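Local coordinates for protein interleukin-2 receptor subunit beta (Mus musculus, PDB 6DG5) that probably serves as the signal-transducing beta subunit of the receptor for interleukin-2 and also takes part in interleukin-15 reception, at residues B[125-130]-B[140-145]; B[151-156]-B[178-183]. One frame throughout, in Å; residues are numbered along the deposited sequence.

Contact 1: residues B[125-130]-B[140-145]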
ATOM      1  N   ILE B 125      -6.280 -12.826  20.374  1.00 30.50           N
ATOM      2  CA  ILE B 125      -7.329 -11.813  20.360  1.00 14.04           C
ATOM      3  C   ILE B 125      -7.379 -11.175  18.977  1.00 32.15           C
ATOM      4  O   ILE B 125      -6.342 -10.767  18.443  1.00 37.52           O
ATOM      5  CB  ILE B 125      -7.086 -10.746  21.441  1.00 14.05           C
ATOM      6  CG1 ILE B 125      -7.216 -11.365  22.834  1.00 16.35           C
ATOM      7  CG2 ILE B 125      -8.044  -9.573  21.271  1.00 27.22           C
ATOM      8  CD1 ILE B 125      -6.332 -10.714  23.874  1.00 23.81           C
ATOM      9  N   SER B 126      -8.579 -11.072  18.410  1.00 28.32           N
ATOM     10  CA  SER B 126      -8.787 -10.523  17.075  1.00 22.84           C
ATOM     11  C   SER B 126      -9.504  -9.181  17.155  1.00 23.63           C
ATOM     12  O   SER B 126     -10.063  -8.809  18.189  1.00 24.72           O
ATOM     13  CB  SER B 126      -9.590 -11.494  16.203  1.00 22.04           C
ATOM     14  OG  SER B 126      -8.910 -12.725  16.054  1.00 31.57           O
ATOM     15  N   TRP B 127      -9.482  -8.452  16.038  1.00 30.89           N
ATOM     16  CA  TRP B 127     -10.188  -7.181  15.939  1.00 14.04           C
ATOM     17  C   TRP B 127     -10.352  -6.802  14.473  1.00 22.67           C
ATOM     18  O   TRP B 127      -9.451  -7.027  13.663  1.00 37.61           O
ATOM     19  CB  TRP B 127      -9.460  -6.062  16.694  1.00 23.99           C
ATOM     20  CG  TRP B 127      -8.038  -5.847  16.276  1.00 13.11           C
ATOM     21  CD1 TRP B 127      -7.594  -5.091  15.230  1.00 13.00           C
ATOM     22  CD2 TRP B 127      -6.869  -6.379  16.911  1.00 12.87           C
ATOM     23  NE1 TRP B 127      -6.223  -5.126  15.171  1.00 12.80           N
ATOM     24  CE2 TRP B 127      -5.753  -5.909  16.192  1.00 19.64           C
ATOM     25  CE3 TRP B 127      -6.659  -7.209  18.016  1.00 24.00           C
ATOM     26  CZ2 TRP B 127      -4.446  -6.244  16.539  1.00 12.62           C
ATOM     27  CZ3 TRP B 127      -5.361  -7.540  18.360  1.00 30.78           C
ATOM     28  CH2 TRP B 127      -4.271  -7.058  17.624  1.00 30.02           C
ATOM     29  N   LYS B 128     -11.508  -6.231  14.149  1.00 16.48           N
ATOM     30  CA  LYS B 128     -11.825  -5.764  12.809  1.00 15.03           C
ATOM     31  C   LYS B 128     -11.695  -4.247  12.733  1.00 29.99           C
ATOM     32  O   LYS B 128     -11.744  -3.544  13.746  1.00 32.15           O
ATOM     33  CB  LYS B 128     -13.241  -6.191  12.409  1.00 21.08           C
ATOM     34  CG  LYS B 128     -13.457  -7.699  12.330  1.00 33.22           C
ATOM     35  CD  LYS B 128     -14.904  -8.024  11.978  1.00 47.86           C
ATOM     36  CE  LYS B 128     -15.079  -9.482  11.571  1.00 61.00           C
ATOM     37  NZ  LYS B 128     -14.795 -10.429  12.683  1.00 71.51           N
ATOM     38  N   VAL B 129     -11.532  -3.744  11.510  1.00 27.20           N
ATOM     39  CA  VAL B 129     -11.360  -2.316  11.272  1.00 32.53           C
ATOM     40  C   VAL B 129     -12.388  -1.842  10.256  1.00 38.79           C
ATOM     41  O   VAL B 129     -12.880  -2.617   9.430  1.00 46.49           O
ATOM     42  CB  VAL B 129      -9.933  -1.980  10.791  1.00 30.18           C
ATOM     43  CG1 VAL B 129      -8.930  -2.224  11.906  1.00 30.86           C
ATOM     44  CG2 VAL B 129      -9.585  -2.802   9.565  1.00 32.35           C
ATOM     45  N   SER B 130     -12.712  -0.551  10.325  1.00 31.83           N
ATOM     46  CA  SER B 130     -13.690   0.058   9.436  1.00 20.87           C
ATOM     47  C   SER B 130     -13.200   1.430   8.997  1.00 16.08           C
ATOM     48  O   SER B 130     -12.354   2.048   9.648  1.00 27.74           O
ATOM     49  CB  SER B 130     -15.065   0.188  10.108  1.00 28.31           C
ATOM     50  OG  SER B 130     -15.665  -1.079  10.307  1.00 35.54           O
ATOM     51  N   LEU B 140      -1.252  -0.022   7.283  1.00 32.63           N
ATOM     52  CA  LEU B 140      -1.887  -0.107   8.591  1.00 24.82           C
ATOM     53  C   LEU B 140      -0.890  -0.539   9.657  1.00 15.73           C
ATOM     54  O   LEU B 140       0.006  -1.350   9.407  1.00 18.18           O
ATOM     55  CB  LEU B 140      -3.063  -1.081   8.551  1.00 21.90           C
ATOM     56  CG  LEU B 140      -4.335  -0.564   7.882  1.00 21.50           C
ATOM     57  CD1 LEU B 140      -5.371  -1.670   7.772  1.00 15.51           C
ATOM     58  CD2 LEU B 140      -4.890   0.624   8.648  1.00 25.13           C
ATOM     59  N   GLU B 141      -1.055   0.013  10.855  1.00 15.19           N
ATOM     60  CA  GLU B 141      -0.196  -0.276  11.992  1.00 15.12           C
ATOM     61  C   GLU B 141      -1.067  -0.338  13.235  1.00 30.49           C
ATOM     62  O   GLU B 141      -2.035   0.417  13.354  1.00 33.24           O
ATOM     63  CB  GLU B 141       0.890   0.794  12.150  1.00 28.64           C
ATOM     64  CG  GLU B 141       2.137   0.333  12.874  1.00 53.76           C
ATOM     65  CD  GLU B 141       3.273   1.331  12.753  1.00 77.31           C
ATOM     66  OE1 GLU B 141       3.177   2.419  13.360  1.00 85.74           O
ATOM     67  OE2 GLU B 141       4.252   1.033  12.037  1.00 86.03           O
ATOM     68  N   PHE B 142      -0.728  -1.233  14.159  1.00 24.95           N
ATOM     69  CA  PHE B 142      -1.558  -1.461  15.331  1.00 13.67           C
ATOM     70  C   PHE B 142      -0.728  -1.398  16.602  1.00 27.18           C
ATOM     71  O   PHE B 142       0.435  -1.814  16.622  1.00 21.71           O
ATOM     72  CB  PHE B 142      -2.274  -2.809  15.247  1.00 22.95           C
ATOM     73  CG  PHE B 142      -3.282  -2.886  14.140  1.00 13.13           C
ATOM     74  CD1 PHE B 142      -4.571  -2.424  14.331  1.00 12.99           C
ATOM     75  CD2 PHE B 142      -2.939  -3.419  12.909  1.00 13.44           C
ATOM     76  CE1 PHE B 142      -5.503  -2.494  13.317  1.00 23.02           C
ATOM     77  CE2 PHE B 142      -3.866  -3.491  11.890  1.00 18.80           C
ATOM     78  CZ  PHE B 142      -5.150  -3.026  12.094  1.00 13.42           C
ATOM     79  N   GLU B 143      -1.341  -0.871  17.660  1.00 27.40           N
ATOM     80  CA  GLU B 143      -0.748  -0.815  18.989  1.00 27.75           C
ATOM     81  C   GLU B 143      -1.804  -1.246  19.993  1.00 30.27           C
ATOM     82  O   GLU B 143      -2.903  -0.681  20.023  1.00 33.85           O
ATOM     83  CB  GLU B 143      -0.241   0.593  19.319  1.00 27.28           C
ATOM     84  CG  GLU B 143       1.265   0.702  19.503  1.00 30.00           C
ATOM     85  CD  GLU B 143       1.684   2.046  20.070  1.00 37.42           C
ATOM     86  OE1 GLU B 143       0.808   2.776  20.580  1.00 38.80           O
ATOM     87  OE2 GLU B 143       2.889   2.373  20.005  1.00 43.73           O
ATOM     88  N   ALA B 144      -1.476  -2.246  20.807  1.00 32.02           N
ATOM     89  CA  ALA B 144      -2.368  -2.736  21.846  1.00 21.70           C
ATOM     90  C   ALA B 144      -1.705  -2.584  23.209  1.00 15.43           C
ATOM     91  O   ALA B 144      -0.475  -2.571  23.321  1.00 29.97           O
ATOM     92  CB  ALA B 144      -2.752  -4.204  21.609  1.00 15.15           C
ATOM     93  N   ARG B 145      -2.527  -2.465  24.249  1.00 16.01           N
ATOM     94  CA  ARG B 145      -2.024  -2.402  25.614  1.00 17.13           C
ATOM     95  C   ARG B 145      -2.796  -3.372  26.497  1.00 33.22           C
ATOM     96  O   ARG B 145      -4.031  -3.393  26.479  1.00 39.54           O
ATOM     97  CB  ARG B 145      -2.094  -0.977  26.183  1.00 18.26           C
ATOM     98  CG  ARG B 145      -3.465  -0.320  26.197  1.00 18.44           C
ATOM     99  CD  ARG B 145      -3.350   1.079  26.784  1.00 22.19           C
ATOM    100  NE  ARG B 145      -4.627   1.781  26.853  1.00 29.24           N
ATOM    101  CZ  ARG B 145      -4.769   3.013  27.333  1.00 32.88           C
ATOM    102  NH1 ARG B 145      -3.711   3.674  27.782  1.00 34.74           N
ATOM    103  NH2 ARG B 145      -5.963   3.585  27.364  1.00 35.68           N
TER

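Contact 2: residues B[151-156]-B[178-183]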
ATOM      1  N   HIS B 151      -5.651  -2.508  37.828  1.00 46.42           N
ATOM      2  CA  HIS B 151      -4.512  -1.635  37.592  1.00 39.31           C
ATOM      3  C   HIS B 151      -4.890  -0.541  36.593  1.00 41.06           C
ATOM      4  O   HIS B 151      -6.032  -0.444  36.138  1.00 37.36           O
ATOM      5  CB  HIS B 151      -3.315  -2.449  37.106  1.00 35.64           C
ATOM      6  CG  HIS B 151      -2.803  -3.433  38.111  1.00 38.91           C
ATOM      7  ND1 HIS B 151      -3.633  -4.275  38.820  1.00 45.21           N
ATOM      8  CD2 HIS B 151      -1.544  -3.717  38.518  1.00 45.16           C
ATOM      9  CE1 HIS B 151      -2.907  -5.032  39.623  1.00 46.87           C
ATOM     10  NE2 HIS B 151      -1.636  -4.715  39.459  1.00 48.81           N
ATOM     11  N   SER B 152      -3.919   0.298  36.247  1.00 45.51           N
ATOM     12  CA  SER B 152      -4.157   1.474  35.424  1.00 51.96           C
ATOM     13  C   SER B 152      -3.763   1.219  33.974  1.00 51.59           C
ATOM     14  O   SER B 152      -2.923   0.369  33.672  1.00 48.47           O
ATOM     15  CB  SER B 152      -3.380   2.676  35.968  1.00 61.48           C
ATOM     16  OG  SER B 152      -3.469   3.780  35.085  1.00 66.19           O
ATOM     17  N   TRP B 153      -4.389   1.983  33.070  1.00 53.12           N
ATOM     18  CA  TRP B 153      -4.042   1.901  31.654  1.00 54.83           C
ATOM     19  C   TRP B 153      -2.698   2.552  31.364  1.00 65.55           C
ATOM     20  O   TRP B 153      -2.014   2.157  30.411  1.00 67.78           O
ATOM     21  CB  TRP B 153      -5.131   2.545  30.796  1.00 48.51           C
ATOM     22  CG  TRP B 153      -6.334   1.669  30.582  1.00 43.73           C
ATOM     23  CD1 TRP B 153      -7.618   1.926  30.972  1.00 43.32           C
ATOM     24  CD2 TRP B 153      -6.361   0.394  29.927  1.00 40.37           C
ATOM     25  NE1 TRP B 153      -8.441   0.892  30.596  1.00 40.95           N
ATOM     26  CE2 TRP B 153      -7.695  -0.061  29.953  1.00 39.47           C
ATOM     27  CE3 TRP B 153      -5.387  -0.405  29.320  1.00 39.29           C
ATOM     28  CZ2 TRP B 153      -8.079  -1.280  29.396  1.00 37.90           C
ATOM     29  CZ3 TRP B 153      -5.771  -1.613  28.768  1.00 37.93           C
ATOM     30  CH2 TRP B 153      -7.104  -2.038  28.809  1.00 37.18           C
ATOM     31  N   GLU B 154      -2.305   3.547  32.161  1.00 72.05           N
ATOM     32  CA  GLU B 154      -0.972   4.118  32.021  1.00 77.15           C
ATOM     33  C   GLU B 154       0.092   3.177  32.567  1.00 77.73           C
ATOM     34  O   GLU B 154       1.246   3.226  32.127  1.00 87.02           O
ATOM     35  CB  GLU B 154      -0.898   5.473  32.730  1.00 82.55           C
ATOM     36  CG  GLU B 154      -2.152   6.328  32.575  1.00 85.31           C
ATOM     37  CD  GLU B 154      -2.455   6.684  31.131  1.00 85.61           C
ATOM     38  OE1 GLU B 154      -1.500   6.800  30.333  1.00 85.42           O
ATOM     39  OE2 GLU B 154      -3.648   6.851  30.797  1.00 85.21           O
ATOM     40  N   ASP B 155      -0.282   2.317  33.517  1.00 72.14           N
ATOM     41  CA  ASP B 155       0.618   1.290  34.020  1.00 68.60           C
ATOM     42  C   ASP B 155       0.752   0.131  33.042  1.00 54.65           C
ATOM     43  O   ASP B 155       1.688  -0.667  33.163  1.00 52.22           O
ATOM     44  CB  ASP B 155       0.106   0.786  35.374  1.00 80.56           C
ATOM     45  CG  ASP B 155       1.199   0.176  36.234  1.00 89.65           C
ATOM     46  OD1 ASP B 155       2.352   0.076  35.763  1.00 94.79           O
ATOM     47  OD2 ASP B 155       0.893  -0.197  37.389  1.00 89.52           O
ATOM     48  N   ALA B 156      -0.153   0.034  32.070  1.00 48.86           N
ATOM     49  CA  ALA B 156      -0.216  -1.121  31.187  1.00 43.32           C
ATOM     50  C   ALA B 156       0.968  -1.155  30.221  1.00 50.46           C
ATOM     51  O   ALA B 156       1.639  -0.149  29.968  1.00 48.77           O
ATOM     52  CB  ALA B 156      -1.526  -1.123  30.400  1.00 22.76           C
ATOM     53  N   SER B 178      -7.347 -12.106  35.332  1.00 26.48           N
ATOM     54  CA  SER B 178      -8.198 -11.313  34.453  1.00 35.86           C
ATOM     55  C   SER B 178      -7.419 -10.135  33.880  1.00 35.44           C
ATOM     56  O   SER B 178      -6.765  -9.395  34.623  1.00 38.07           O
ATOM     57  CB  SER B 178      -9.430 -10.809  35.208  1.00 43.84           C
ATOM     58  OG  SER B 178     -10.197 -11.888  35.713  1.00 48.01           O
ATOM     59  N   TYR B 179      -7.508  -9.957  32.564  1.00 26.14           N
ATOM     60  CA  TYR B 179      -6.818  -8.891  31.858  1.00 22.09           C
ATOM     61  C   TYR B 179      -7.814  -8.038  31.082  1.00 29.88           C
ATOM     62  O   TYR B 179      -8.957  -8.438  30.843  1.00 35.44           O
ATOM     63  CB  TYR B 179      -5.769  -9.449  30.886  1.00 27.05           C
ATOM     64  CG  TYR B 179      -4.735 -10.359  31.509  1.00 20.68           C
ATOM     65  CD1 TYR B 179      -4.981 -11.718  31.667  1.00 20.73           C
ATOM     66  CD2 TYR B 179      -3.504  -9.865  31.919  1.00 20.98           C
ATOM     67  CE1 TYR B 179      -4.035 -12.554  32.225  1.00 33.13           C
ATOM     68  CE2 TYR B 179      -2.550 -10.695  32.476  1.00 33.09           C
ATOM     69  CZ  TYR B 179      -2.821 -12.037  32.629  1.00 34.66           C
ATOM     70  OH  TYR B 179      -1.874 -12.863  33.186  1.00 38.54           O
ATOM     71  N   GLU B 180      -7.353  -6.857  30.672  1.00 21.34           N
ATOM     72  CA  GLU B 180      -8.120  -5.942  29.839  1.00 20.92           C
ATOM     73  C   GLU B 180      -7.210  -5.420  28.737  1.00 19.49           C
ATOM     74  O   GLU B 180      -6.043  -5.104  28.985  1.00 32.81           O
ATOM     75  CB  GLU B 180      -8.690  -4.780  30.667  1.00 39.77           C
ATOM     76  CG  GLU B 180     -10.111  -4.370  30.293  1.00 45.75           C
ATOM     77  CD  GLU B 180     -10.729  -3.417  31.306  1.00 54.26           C
ATOM     78  OE1 GLU B 180     -10.116  -3.198  32.373  1.00 55.08           O
ATOM     79  OE2 GLU B 180     -11.828  -2.885  31.035  1.00 57.78           O
ATOM     80  N   VAL B 181      -7.739  -5.341  27.518  1.00 19.63           N
ATOM     81  CA  VAL B 181      -6.935  -5.041  26.337  1.00 17.19           C
ATOM     82  C   VAL B 181      -7.642  -3.998  25.479  1.00 19.89           C
ATOM     83  O   VAL B 181      -8.853  -4.088  25.247  1.00 17.15           O
ATOM     84  CB  VAL B 181      -6.651  -6.320  25.517  1.00 16.19           C
ATOM     85  CG1 VAL B 181      -6.223  -5.970  24.102  1.00 15.15           C
ATOM     86  CG2 VAL B 181      -5.576  -7.149  26.196  1.00 16.90           C
ATOM     87  N   GLN B 182      -6.878  -3.010  25.012  1.00 19.70           N
ATOM     88  CA  GLN B 182      -7.339  -2.026  24.046  1.00 16.27           C
ATOM     89  C   GLN B 182      -6.359  -1.975  22.884  1.00 30.09           C
ATOM     90  O   GLN B 182      -5.151  -2.142  23.071  1.00 40.25           O
ATOM     91  CB  GLN B 182      -7.457  -0.629  24.662  1.00 17.25           C
ATOM     92  CG  GLN B 182      -8.560  -0.477  25.690  1.00 21.34           C
ATOM     93  CD  GLN B 182      -8.693   0.955  26.177  1.00 25.38           C
ATOM     94  OE1 GLN B 182      -7.761   1.517  26.753  1.00 27.75           O
ATOM     95  NE2 GLN B 182      -9.852   1.556  25.934  1.00 28.29           N
ATOM     96  N   VAL B 183      -6.885  -1.735  21.681  1.00 23.56           N
ATOM     97  CA  VAL B 183      -6.084  -1.673  20.463  1.00 17.54           C
ATOM     98  C   VAL B 183      -6.381  -0.367  19.739  1.00 24.49           C
ATOM     99  O   VAL B 183      -7.455   0.220  19.898  1.00 30.41           O
ATOM    100  CB  VAL B 183      -6.353  -2.885  19.540  1.00 18.62           C
ATOM    101  CG1 VAL B 183      -5.205  -3.083  18.568  1.00 23.64           C
ATOM    102  CG2 VAL B 183      -6.583  -4.149  20.360  1.00 24.22           C
TER

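Contact 1: residues B[125-130]-B[140-145]
F142 and W127 meet between the two sheets of the fibronectin type-III domain, and V129 joins them at the far end of the phenyl ring. Following F142 outward from CB, CG stands anti to the carbonyl carbon (chi1 -66°), which sends the ring out of strand 140-148 toward the opposing strand. CG lies 3.8 Å from NE1 of W127. Next round the ring, CD1 and CE1 of F142 each lie 3.3 Å from W127 NE1, which sits over one face of the phenyl ring, displaced from the middle toward the rim. The ring planes are inclined at 56°, an oblique pairing. CE1 of F142 also lies 3.8 Å from W127 CD1, and from here the contact passes to valine. V129 approaches F142 from the opposite direction, and its CG1 comes in at the phenyl edge near the ring plane, 3.7 Å from F142 CE1 and 3.9 Å from CZ, the tip. The two aromatic side chains slide past one another in opposite directions. With no hydrogen bond between the segments, apolar and aromatic contact joins them. Around this pair, W127 also packs on L113 of strand 111-118 and V183 of strand 178-187, while F142 touches L161 of strand 157-161 and V185 of strand 178-187, so the contact bridges the three-stranded and four-stranded sheets of the sandwich.

Contact 2: residues B[151-156]-B[178-183]
W153 points the CH2 end of its indole at strand 178-187, between the side chains of E180 and Q182; CG anti to the carbonyl carbon (chi1 -79°) directs the ring there. The contact with the main chain is made by the far end of the six-membered ring: CH2 of W153 lies 3.2 Å from E180 O, and V181 N stands near the ring plane at its edge, 3.6 Å from the same CH2. Apolar contact follows on the E180 side, where CB and CG of the glutamate each lie 3.8 Å from W153 CZ2. On the Q182 side there is a CH-pi interaction, with Q182 CG 4.1 Å from the centroid of the six-membered ring. The amide continues over that face, its plane tilted 31° from the indole, and OE1 of Q182 rests 3.6 Å from W153 CE2. The polar ends are held by others: E180 OE1 forms a salt bridge with R147, and Q182 OE1 accepts a hydrogen bond from R145. Cation-pi contact adds R147 to the indole. With W153 replaced by an alanine, R147 would probably lose its aromatic partner and the aliphatic part of Q182 the ring it packs on. Within the loop, S152 OG accepts a hydrogen bond from E154 N, an ST turn with W153 at its centre. The loop joins strands 140-148 and 157-161, and its tryptophan touches R145 of strand 140-148 and reaches the neighbouring strand 178-187 of the four-stranded sheet.

Overall arrangement
Contact 1 spans the interior of the domain sandwich, whereas contact 2 lies on the outer side of one of its sheets; their centres are 15 Å apart. Neighbouring strands 140-148 and 178-187 connect them, and R145, from contact 1, touches both sides of contact 2: its NH2 lies 2.8 Å from Q182 OE1, a probable hydrogen bond, and its O is 3.4 Å from W153 CZ3. R145 also makes a cation-pi contact with W198 of the WSXWS motif, consistent with the alternating tryptophan-arginine stack known in this receptor family. Between the two strands, A144 CB packs 3.5 Å from Q182 O. The side chain of Q182 comes within about 4 Å, between nearest atoms, of a mannose of the attached glycan.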